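Local atomic coordinates of encapsulated ferritin-like protein (Haliangium ochraceum, PDB entry 5N5F), a protein that oxidises Fe(2+) to Fe(3+) as a ferritin-like ferroxidase, the cargo of a bacterial encapsulin nanocompartment, within which the iron is mineralised. Residues D43-P48 and D52-N57; M67-I72 and P77-H82. All blocks are in the same frame, centred on the assembly; numbering follows the deposited sequence.

Interaction 1 (D43-P48 and D52-N57); sequences DACSEP and DVLIHN
P48 and D52 meet in the first turn of helix 48-75, while C45 faces L54 across the tight connection between the two long antiparallel helices of the encapsulated-ferritin hairpin. Helix 16-44 ends just before C45, the first residue to leave helical geometry, and the next helix begins at P48, with E47 at its N-cap. Proline suits this first position, since its ring keeps the backbone near helical phi and the lack of an N-H costs nothing where no earlier turn could accept it. E47 caps the helix start with its side chain: OE1 accepts from the backbone N of L50. OE1 also accepts from NE1 of W71 of a second subunit, and OE2 forms a salt bridge with R75 of that subunit. An acid in this place therefore serves both the helix start and the contact with the second subunit. The sulfur of C45 turns inward, with chi1 at -150°, and its SG lies 4.5 Å from CD1 of L54, a loose apolar touch; L54 also packs on A42 of helix 16-44 and on T27 of the second subunit. D52 is exposed and packs on L94 of a fourth subunit. Its CG stands anti to the carbonyl carbon, chi1 -60°, which carries the carboxylate back over the preceding turn. OD2 of D52 thus comes within 3.4 Å of the P48 carbonyl O, two acceptors side by side without a bond. What joins the residues is the backbone: D52 N donates to P48 O at 3.1 Å, with an N-H...O angle of 161°.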
ATOM      1  N   ASP B  43      -5.292  16.052 -19.662  1.00 39.83           N
ATOM      2  CA  ASP B  43      -5.466  15.394 -20.955  1.00 41.02           C
ATOM      3  C   ASP B  43      -6.828  14.719 -21.054  1.00 43.11           C
ATOM      4  O   ASP B  43      -7.546  14.884 -22.047  1.00 39.86           O
ATOM      5  CB  ASP B  43      -4.354  14.369 -21.173  1.00 40.12           C
ATOM      6  CG  ASP B  43      -3.125  14.968 -21.820  1.00 51.57           C
ATOM      7  OD1 ASP B  43      -2.967  16.208 -21.758  1.00 49.03           O
ATOM      8  OD2 ASP B  43      -2.318  14.198 -22.387  1.00 43.64           O
ATOM      9  N   ALA B  44      -7.186  13.928 -20.043  1.00 39.85           N
ATOM     10  CA  ALA B  44      -8.462  13.229 -20.041  1.00 43.25           C
ATOM     11  C   ALA B  44      -9.631  14.148 -19.718  1.00 44.60           C
ATOM     12  O   ALA B  44     -10.782  13.765 -19.952  1.00 43.34           O
ATOM     13  CB  ALA B  44      -8.422  12.073 -19.041  1.00 43.14           C
ATOM     14  N   CYS B  45      -9.359  15.339 -19.190  1.00 48.98           N
ATOM     15  CA  CYS B  45     -10.405  16.309 -18.899  1.00 49.84           C
ATOM     16  C   CYS B  45     -11.275  16.541 -20.127  1.00 53.49           C
ATOM     17  O   CYS B  45     -10.788  16.546 -21.259  1.00 53.97           O
ATOM     18  CB  CYS B  45      -9.772  17.627 -18.449  1.00 47.83           C
ATOM     19  SG  CYS B  45     -10.763  18.607 -17.308  1.00 64.24           S
ATOM     20  N   SER B  46     -12.575  16.732 -19.892  1.00 54.55           N
ATOM     21  CA  SER B  46     -13.523  17.050 -20.951  1.00 55.58           C
ATOM     22  C   SER B  46     -14.173  18.415 -20.770  1.00 55.76           C
ATOM     23  O   SER B  46     -15.057  18.773 -21.557  1.00 58.70           O
ATOM     24  CB  SER B  46     -14.614  15.974 -21.035  1.00 56.06           C
ATOM     25  OG  SER B  46     -15.226  15.773 -19.772  1.00 56.95           O
ATOM     26  N   GLU B  47     -13.770  19.182 -19.762  1.00 52.23           N
ATOM     27  CA  GLU B  47     -14.318  20.507 -19.501  1.00 50.41           C
ATOM     28  C   GLU B  47     -13.198  21.531 -19.641  1.00 51.21           C
ATOM     29  O   GLU B  47     -12.178  21.418 -18.938  1.00 50.29           O
ATOM     30  CB  GLU B  47     -14.935  20.564 -18.102  1.00 54.63           C
ATOM     31  CG  GLU B  47     -16.046  21.591 -17.952  1.00 54.50           C
ATOM     32  CD  GLU B  47     -15.522  23.004 -17.806  1.00 51.21           C
ATOM     33  OE1 GLU B  47     -14.567  23.206 -17.031  1.00 50.83           O
ATOM     34  OE2 GLU B  47     -16.063  23.913 -18.472  1.00 57.19           O
ATOM     35  N   PRO B  48     -13.312  22.527 -20.527  1.00 51.13           N
ATOM     36  CA  PRO B  48     -12.189  23.465 -20.712  1.00 52.28           C
ATOM     37  C   PRO B  48     -11.828  24.243 -19.459  1.00 48.84           C
ATOM     38  O   PRO B  48     -10.644  24.543 -19.248  1.00 44.50           O
ATOM     39  CB  PRO B  48     -12.688  24.399 -21.826  1.00 52.61           C
ATOM     40  CG  PRO B  48     -13.771  23.642 -22.514  1.00 56.94           C
ATOM     41  CD  PRO B  48     -14.420  22.810 -21.456  1.00 54.58           C
ATOM     42  N   ASP B  52      -7.872  24.262 -17.812  1.00 35.86           N
ATOM     43  CA  ASP B  52      -6.991  25.417 -17.665  1.00 42.99           C
ATOM     44  C   ASP B  52      -6.527  25.584 -16.223  1.00 42.68           C
ATOM     45  O   ASP B  52      -5.390  26.009 -15.978  1.00 37.27           O
ATOM     46  CB  ASP B  52      -7.702  26.681 -18.152  1.00 45.96           C
ATOM     47  CG  ASP B  52      -8.102  26.596 -19.614  1.00 45.21           C
ATOM     48  OD1 ASP B  52      -7.546  25.741 -20.336  1.00 54.60           O
ATOM     49  OD2 ASP B  52      -8.969  27.383 -20.043  1.00 54.14           O
ATOM     50  N   VAL B  53      -7.393  25.262 -15.257  1.00 33.71           N
ATOM     51  CA  VAL B  53      -6.989  25.307 -13.854  1.00 34.74           C
ATOM     52  C   VAL B  53      -5.900  24.275 -13.588  1.00 35.61           C
ATOM     53  O   VAL B  53      -4.914  24.555 -12.896  1.00 31.69           O
ATOM     54  CB  VAL B  53      -8.207  25.089 -12.935  1.00 40.46           C
ATOM     55  CG1 VAL B  53      -7.778  25.019 -11.470  1.00 33.74           C
ATOM     56  CG2 VAL B  53      -9.234  26.200 -13.129  1.00 40.00           C
ATOM     57  N   LEU B  54      -6.059  23.070 -14.138  1.00 29.53           N
ATOM     58  CA  LEU B  54      -5.094  22.005 -13.890  1.00 32.33           C
ATOM     59  C   LEU B  54      -3.723  22.359 -14.455  1.00 34.98           C
ATOM     60  O   LEU B  54      -2.699  22.134 -13.801  1.00 34.97           O
ATOM     61  CB  LEU B  54      -5.600  20.694 -14.491  1.00 32.32           C
ATOM     62  CG  LEU B  54      -6.736  19.984 -13.750  1.00 34.76           C
ATOM     63  CD1 LEU B  54      -7.240  18.814 -14.574  1.00 37.78           C
ATOM     64  CD2 LEU B  54      -6.295  19.508 -12.371  1.00 36.48           C
ATOM     65  N   ILE B  55      -3.684  22.914 -15.670  1.00 32.88           N
ATOM     66  CA  ILE B  55      -2.412  23.293 -16.278  1.00 38.10           C
ATOM     67  C   ILE B  55      -1.777  24.442 -15.506  1.00 37.01           C
ATOM     68  O   ILE B  55      -0.567  24.441 -15.248  1.00 35.69           O
ATOM     69  CB  ILE B  55      -2.617  23.653 -17.763  1.00 37.56           C
ATOM     70  CG1 ILE B  55      -3.182  22.460 -18.543  1.00 36.18           C
ATOM     71  CG2 ILE B  55      -1.304  24.133 -18.402  1.00 38.15           C
ATOM     72  CD1 ILE B  55      -2.226  21.280 -18.690  1.00 39.60           C
ATOM     73  N   HIS B  56      -2.578  25.440 -15.127  1.00 38.19           N
ATOM     74  CA  HIS B  56      -2.039  26.597 -14.422  1.00 40.72           C
ATOM     75  C   HIS B  56      -1.375  26.188 -13.115  1.00 39.48           C
ATOM     76  O   HIS B  56      -0.294  26.682 -12.777  1.00 39.76           O
ATOM     77  CB  HIS B  56      -3.148  27.612 -14.152  1.00 39.59           C
ATOM     78  CG  HIS B  56      -2.727  28.742 -13.266  1.00 43.70           C
ATOM     79  ND1 HIS B  56      -2.667  28.631 -11.894  1.00 47.78           N
ATOM     80  CD2 HIS B  56      -2.347  30.009 -13.557  1.00 45.31           C
ATOM     81  CE1 HIS B  56      -2.268  29.780 -11.377  1.00 47.86           C
ATOM     82  NE2 HIS B  56      -2.067  30.633 -12.366  1.00 47.89           N
ATOM     83  N   ASN B  57      -2.011  25.295 -12.361  1.00 34.25           N
ATOM     84  CA  ASN B  57      -1.443  24.875 -11.089  1.00 37.01           C
ATOM     85  C   ASN B  57      -0.331  23.853 -11.287  1.00 38.70           C
ATOM     86  O   ASN B  57       0.627  23.831 -10.508  1.00 36.30           O
ATOM     87  CB  ASN B  57      -2.545  24.319 -10.184  1.00 41.67           C
ATOM     88  CG  ASN B  57      -3.541  25.389  -9.761  1.00 45.69           C
ATOM     89  OD1 ASN B  57      -3.283  26.588  -9.905  1.00 48.76           O
ATOM     90  ND2 ASN B  57      -4.679  24.961  -9.230  1.00 46.64           N
TER

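Interaction 2 (M67-I72 and P77-H82)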
ATOM      1  N   MET B  67      12.331  25.496  -7.181  1.00 34.70           N
ATOM      2  CA  MET B  67      12.728  26.189  -5.960  1.00 34.14           C
ATOM      3  C   MET B  67      13.370  25.218  -4.980  1.00 36.70           C
ATOM      4  O   MET B  67      14.447  25.485  -4.432  1.00 32.33           O
ATOM      5  CB  MET B  67      11.520  26.866  -5.314  1.00 34.32           C
ATOM      6  CG  MET B  67      11.000  28.082  -6.061  1.00 38.08           C
ATOM      7  SD  MET B  67       9.369  28.623  -5.494  1.00 44.02           S
ATOM      8  CE  MET B  67       9.720  29.021  -3.788  1.00 47.12           C
ATOM      9  N   THR B  68      12.717  24.074  -4.752  1.00 30.18           N
ATOM     10  CA  THR B  68      13.266  23.067  -3.852  1.00 30.81           C
ATOM     11  C   THR B  68      14.597  22.534  -4.371  1.00 31.65           C
ATOM     12  O   THR B  68      15.537  22.325  -3.596  1.00 29.92           O
ATOM     13  CB  THR B  68      12.269  21.922  -3.680  1.00 34.49           C
ATOM     14  OG1 THR B  68      10.998  22.438  -3.245  1.00 31.90           O
ATOM     15  CG2 THR B  68      12.781  20.919  -2.662  1.00 29.64           C
ATOM     16  N   LEU B  69      14.694  22.301  -5.681  1.00 29.95           N
ATOM     17  CA  LEU B  69      15.920  21.743  -6.241  1.00 31.97           C
ATOM     18  C   LEU B  69      17.085  22.704  -6.055  1.00 32.60           C
ATOM     19  O   LEU B  69      18.205  22.279  -5.750  1.00 31.95           O
ATOM     20  CB  LEU B  69      15.716  21.409  -7.720  1.00 32.06           C
ATOM     21  CG  LEU B  69      16.915  20.826  -8.477  1.00 33.62           C
ATOM     22  CD1 LEU B  69      17.461  19.555  -7.817  1.00 29.14           C
ATOM     23  CD2 LEU B  69      16.525  20.543  -9.919  1.00 33.88           C
ATOM     24  N   GLU B  70      16.839  24.007  -6.218  1.00 34.86           N
ATOM     25  CA  GLU B  70      17.894  24.987  -5.993  1.00 36.08           C
ATOM     26  C   GLU B  70      18.356  24.972  -4.542  1.00 39.64           C
ATOM     27  O   GLU B  70      19.548  25.141  -4.262  1.00 38.50           O
ATOM     28  CB  GLU B  70      17.415  26.382  -6.393  1.00 41.25           C
ATOM     29  CG  GLU B  70      18.406  27.511  -6.085  1.00 39.39           C
ATOM     30  CD  GLU B  70      19.728  27.374  -6.821  1.00 44.67           C
ATOM     31  OE1 GLU B  70      19.861  26.457  -7.658  1.00 45.14           O
ATOM     32  OE2 GLU B  70      20.642  28.190  -6.560  1.00 45.23           O
ATOM     33  N   TRP B  71      17.431  24.777  -3.600  1.00 34.82           N
ATOM     34  CA  TRP B  71      17.843  24.642  -2.208  1.00 35.40           C
ATOM     35  C   TRP B  71      18.744  23.426  -2.029  1.00 39.94           C
ATOM     36  O   TRP B  71      19.781  23.502  -1.360  1.00 36.16           O
ATOM     37  CB  TRP B  71      16.622  24.542  -1.299  1.00 35.19           C
ATOM     38  CG  TRP B  71      16.978  24.532   0.152  1.00 37.70           C
ATOM     39  CD1 TRP B  71      16.985  25.600   1.000  1.00 39.48           C
ATOM     40  CD2 TRP B  71      17.388  23.400   0.930  1.00 39.57           C
ATOM     41  NE1 TRP B  71      17.370  25.204   2.257  1.00 41.41           N
ATOM     42  CE2 TRP B  71      17.628  23.858   2.240  1.00 41.21           C
ATOM     43  CE3 TRP B  71      17.575  22.043   0.646  1.00 37.18           C
ATOM     44  CZ2 TRP B  71      18.041  23.009   3.263  1.00 41.48           C
ATOM     45  CZ3 TRP B  71      17.989  21.203   1.662  1.00 37.31           C
ATOM     46  CH2 TRP B  71      18.216  21.689   2.955  1.00 38.57           C
ATOM     47  N   ILE B  72      18.367  22.298  -2.634  1.00 36.03           N
ATOM     48  CA  ILE B  72      19.205  21.103  -2.582  1.00 36.65           C
ATOM     49  C   ILE B  72      20.576  21.386  -3.184  1.00 33.99           C
ATOM     50  O   ILE B  72      21.607  20.986  -2.628  1.00 38.27           O
ATOM     51  CB  ILE B  72      18.499  19.937  -3.297  1.00 32.41           C
ATOM     52  CG1 ILE B  72      17.239  19.535  -2.525  1.00 30.89           C
ATOM     53  CG2 ILE B  72      19.438  18.741  -3.459  1.00 31.92           C
ATOM     54  CD1 ILE B  72      16.379  18.535  -3.242  1.00 29.53           C
ATOM     55  N   PRO B  77      27.085  19.127  -2.781  1.00 33.24           N
ATOM     56  CA  PRO B  77      28.111  19.201  -3.834  1.00 33.52           C
ATOM     57  C   PRO B  77      27.859  18.257  -4.997  1.00 36.07           C
ATOM     58  O   PRO B  77      28.202  18.596  -6.136  1.00 36.64           O
ATOM     59  CB  PRO B  77      29.406  18.844  -3.089  1.00 39.28           C
ATOM     60  CG  PRO B  77      29.140  19.188  -1.668  1.00 39.93           C
ATOM     61  CD  PRO B  77      27.674  18.934  -1.445  1.00 36.02           C
ATOM     62  N   VAL B  78      27.273  17.081  -4.757  1.00 33.49           N
ATOM     63  CA  VAL B  78      27.067  16.141  -5.854  1.00 31.69           C
ATOM     64  C   VAL B  78      25.952  16.625  -6.777  1.00 33.46           C
ATOM     65  O   VAL B  78      26.052  16.504  -8.005  1.00 32.82           O
ATOM     66  CB  VAL B  78      26.795  14.725  -5.313  1.00 30.96           C
ATOM     67  CG1 VAL B  78      25.499  14.673  -4.508  1.00 37.68           C
ATOM     68  CG2 VAL B  78      26.763  13.725  -6.455  1.00 35.44           C
ATOM     69  N   PHE B  79      24.875  17.184  -6.214  1.00 34.02           N
ATOM     70  CA  PHE B  79      23.840  17.778  -7.059  1.00 33.83           C
ATOM     71  C   PHE B  79      24.397  18.952  -7.855  1.00 33.45           C
ATOM     72  O   PHE B  79      24.089  19.112  -9.041  1.00 32.45           O
ATOM     73  CB  PHE B  79      22.647  18.226  -6.213  1.00 35.10           C
ATOM     74  CG  PHE B  79      21.543  17.204  -6.121  1.00 32.60           C
ATOM     75  CD1 PHE B  79      21.582  16.202  -5.165  1.00 32.87           C
ATOM     76  CD2 PHE B  79      20.458  17.256  -6.985  1.00 39.67           C
ATOM     77  CE1 PHE B  79      20.567  15.264  -5.075  1.00 33.70           C
ATOM     78  CE2 PHE B  79      19.436  16.321  -6.901  1.00 35.04           C
ATOM     79  CZ  PHE B  79      19.491  15.326  -5.944  1.00 29.97           C
ATOM     80  N   ASP B  80      25.222  19.783  -7.220  1.00 31.96           N
ATOM     81  CA  ASP B  80      25.818  20.915  -7.921  1.00 35.46           C
ATOM     82  C   ASP B  80      26.659  20.443  -9.102  1.00 31.59           C
ATOM     83  O   ASP B  80      26.498  20.923 -10.230  1.00 33.38           O
ATOM     84  CB  ASP B  80      26.659  21.739  -6.946  1.00 34.82           C
ATOM     85  CG  ASP B  80      27.214  23.003  -7.573  1.00 40.52           C
ATOM     86  OD1 ASP B  80      26.464  23.710  -8.282  1.00 35.31           O
ATOM     87  OD2 ASP B  80      28.412  23.285  -7.358  1.00 41.47           O
ATOM     88  N   ALA B  81      27.551  19.481  -8.861  1.00 30.47           N
ATOM     89  CA  ALA B  81      28.452  19.020  -9.913  1.00 35.45           C
ATOM     90  C   ALA B  81      27.676  18.458 -11.099  1.00 34.22           C
ATOM     91  O   ALA B  81      27.905  18.853 -12.248  1.00 32.86           O
ATOM     92  CB  ALA B  81      29.416  17.975  -9.349  1.00 32.39           C
ATOM     93  N   HIS B  82      26.749  17.530 -10.841  1.00 29.83           N
ATOM     94  CA  HIS B  82      26.038  16.884 -11.940  1.00 27.45           C
ATOM     95  C   HIS B  82      25.059  17.833 -12.621  1.00 31.55           C
ATOM     96  O   HIS B  82      24.819  17.706 -13.827  1.00 36.31           O
ATOM     97  CB  HIS B  82      25.315  15.637 -11.432  1.00 35.39           C
ATOM     98  CG  HIS B  82      26.239  14.516 -11.067  1.00 30.93           C
ATOM     99  ND1 HIS B  82      27.312  14.152 -11.852  1.00 34.02           N
ATOM    100  CD2 HIS B  82      26.256  13.685  -9.998  1.00 30.73           C
ATOM    101  CE1 HIS B  82      27.946  13.140 -11.285  1.00 34.58           C
ATOM    102  NE2 HIS B  82      27.325  12.837 -10.159  1.00 41.74           N
TER
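P77 opens helix 77-86 beyond the short turn at the end of helix 48-75, its CB directed away from the 67-72 segment; proline is suited to a first helical turn, where its missing N-H is not needed. V78 follows and packs on N59 of the third subunit. F79 then carries the whole contact, its CB pointing toward the long helix. I72 sets its CG2 methyl over one face of the F79 ring, 3.7 Å from the centroid and 12° off the ring normal, a CH-pi contact. This branch lies anti to the I72 backbone N, while CG1 lies anti to the carbonyl carbon. L69 crosses F79 at about a right angle, its CD1 3.9 Å from CD2 of F79. Here a short helix packs across the end of the second hairpin helix of the encapsulated-ferritin fold, with aliphatic side chains and one aromatic ring between them. An alanine in place of F79 would take away the ring and would probably leave the I72 methyl and L69 CD1 facing a gap. D80, next along, turns to polar work and forms salt bridges through OD1 with R73 and through OD2 with R84.

How the interactions relate
From the N terminus, the chain runs up helix 16-44 and reverses at interaction 1, where the 43-48 and 52-57 segments close the short loop into helix 48-75. It then travels the length of that helix to interaction 2, where 67-72 meets 77-82 across the second, shorter connection into helix 77-86. The contacts stand in series, neither nested nor crossed, and share helix 48-75, one near each end. Their centres are 31 Å apart, on opposite sides of the chain's centre. Interaction 1 thus ties the hairpin helices at their connection, and interaction 2 joins the far end of helix 48-75 to the short helix 77-86; the third subunit touches both.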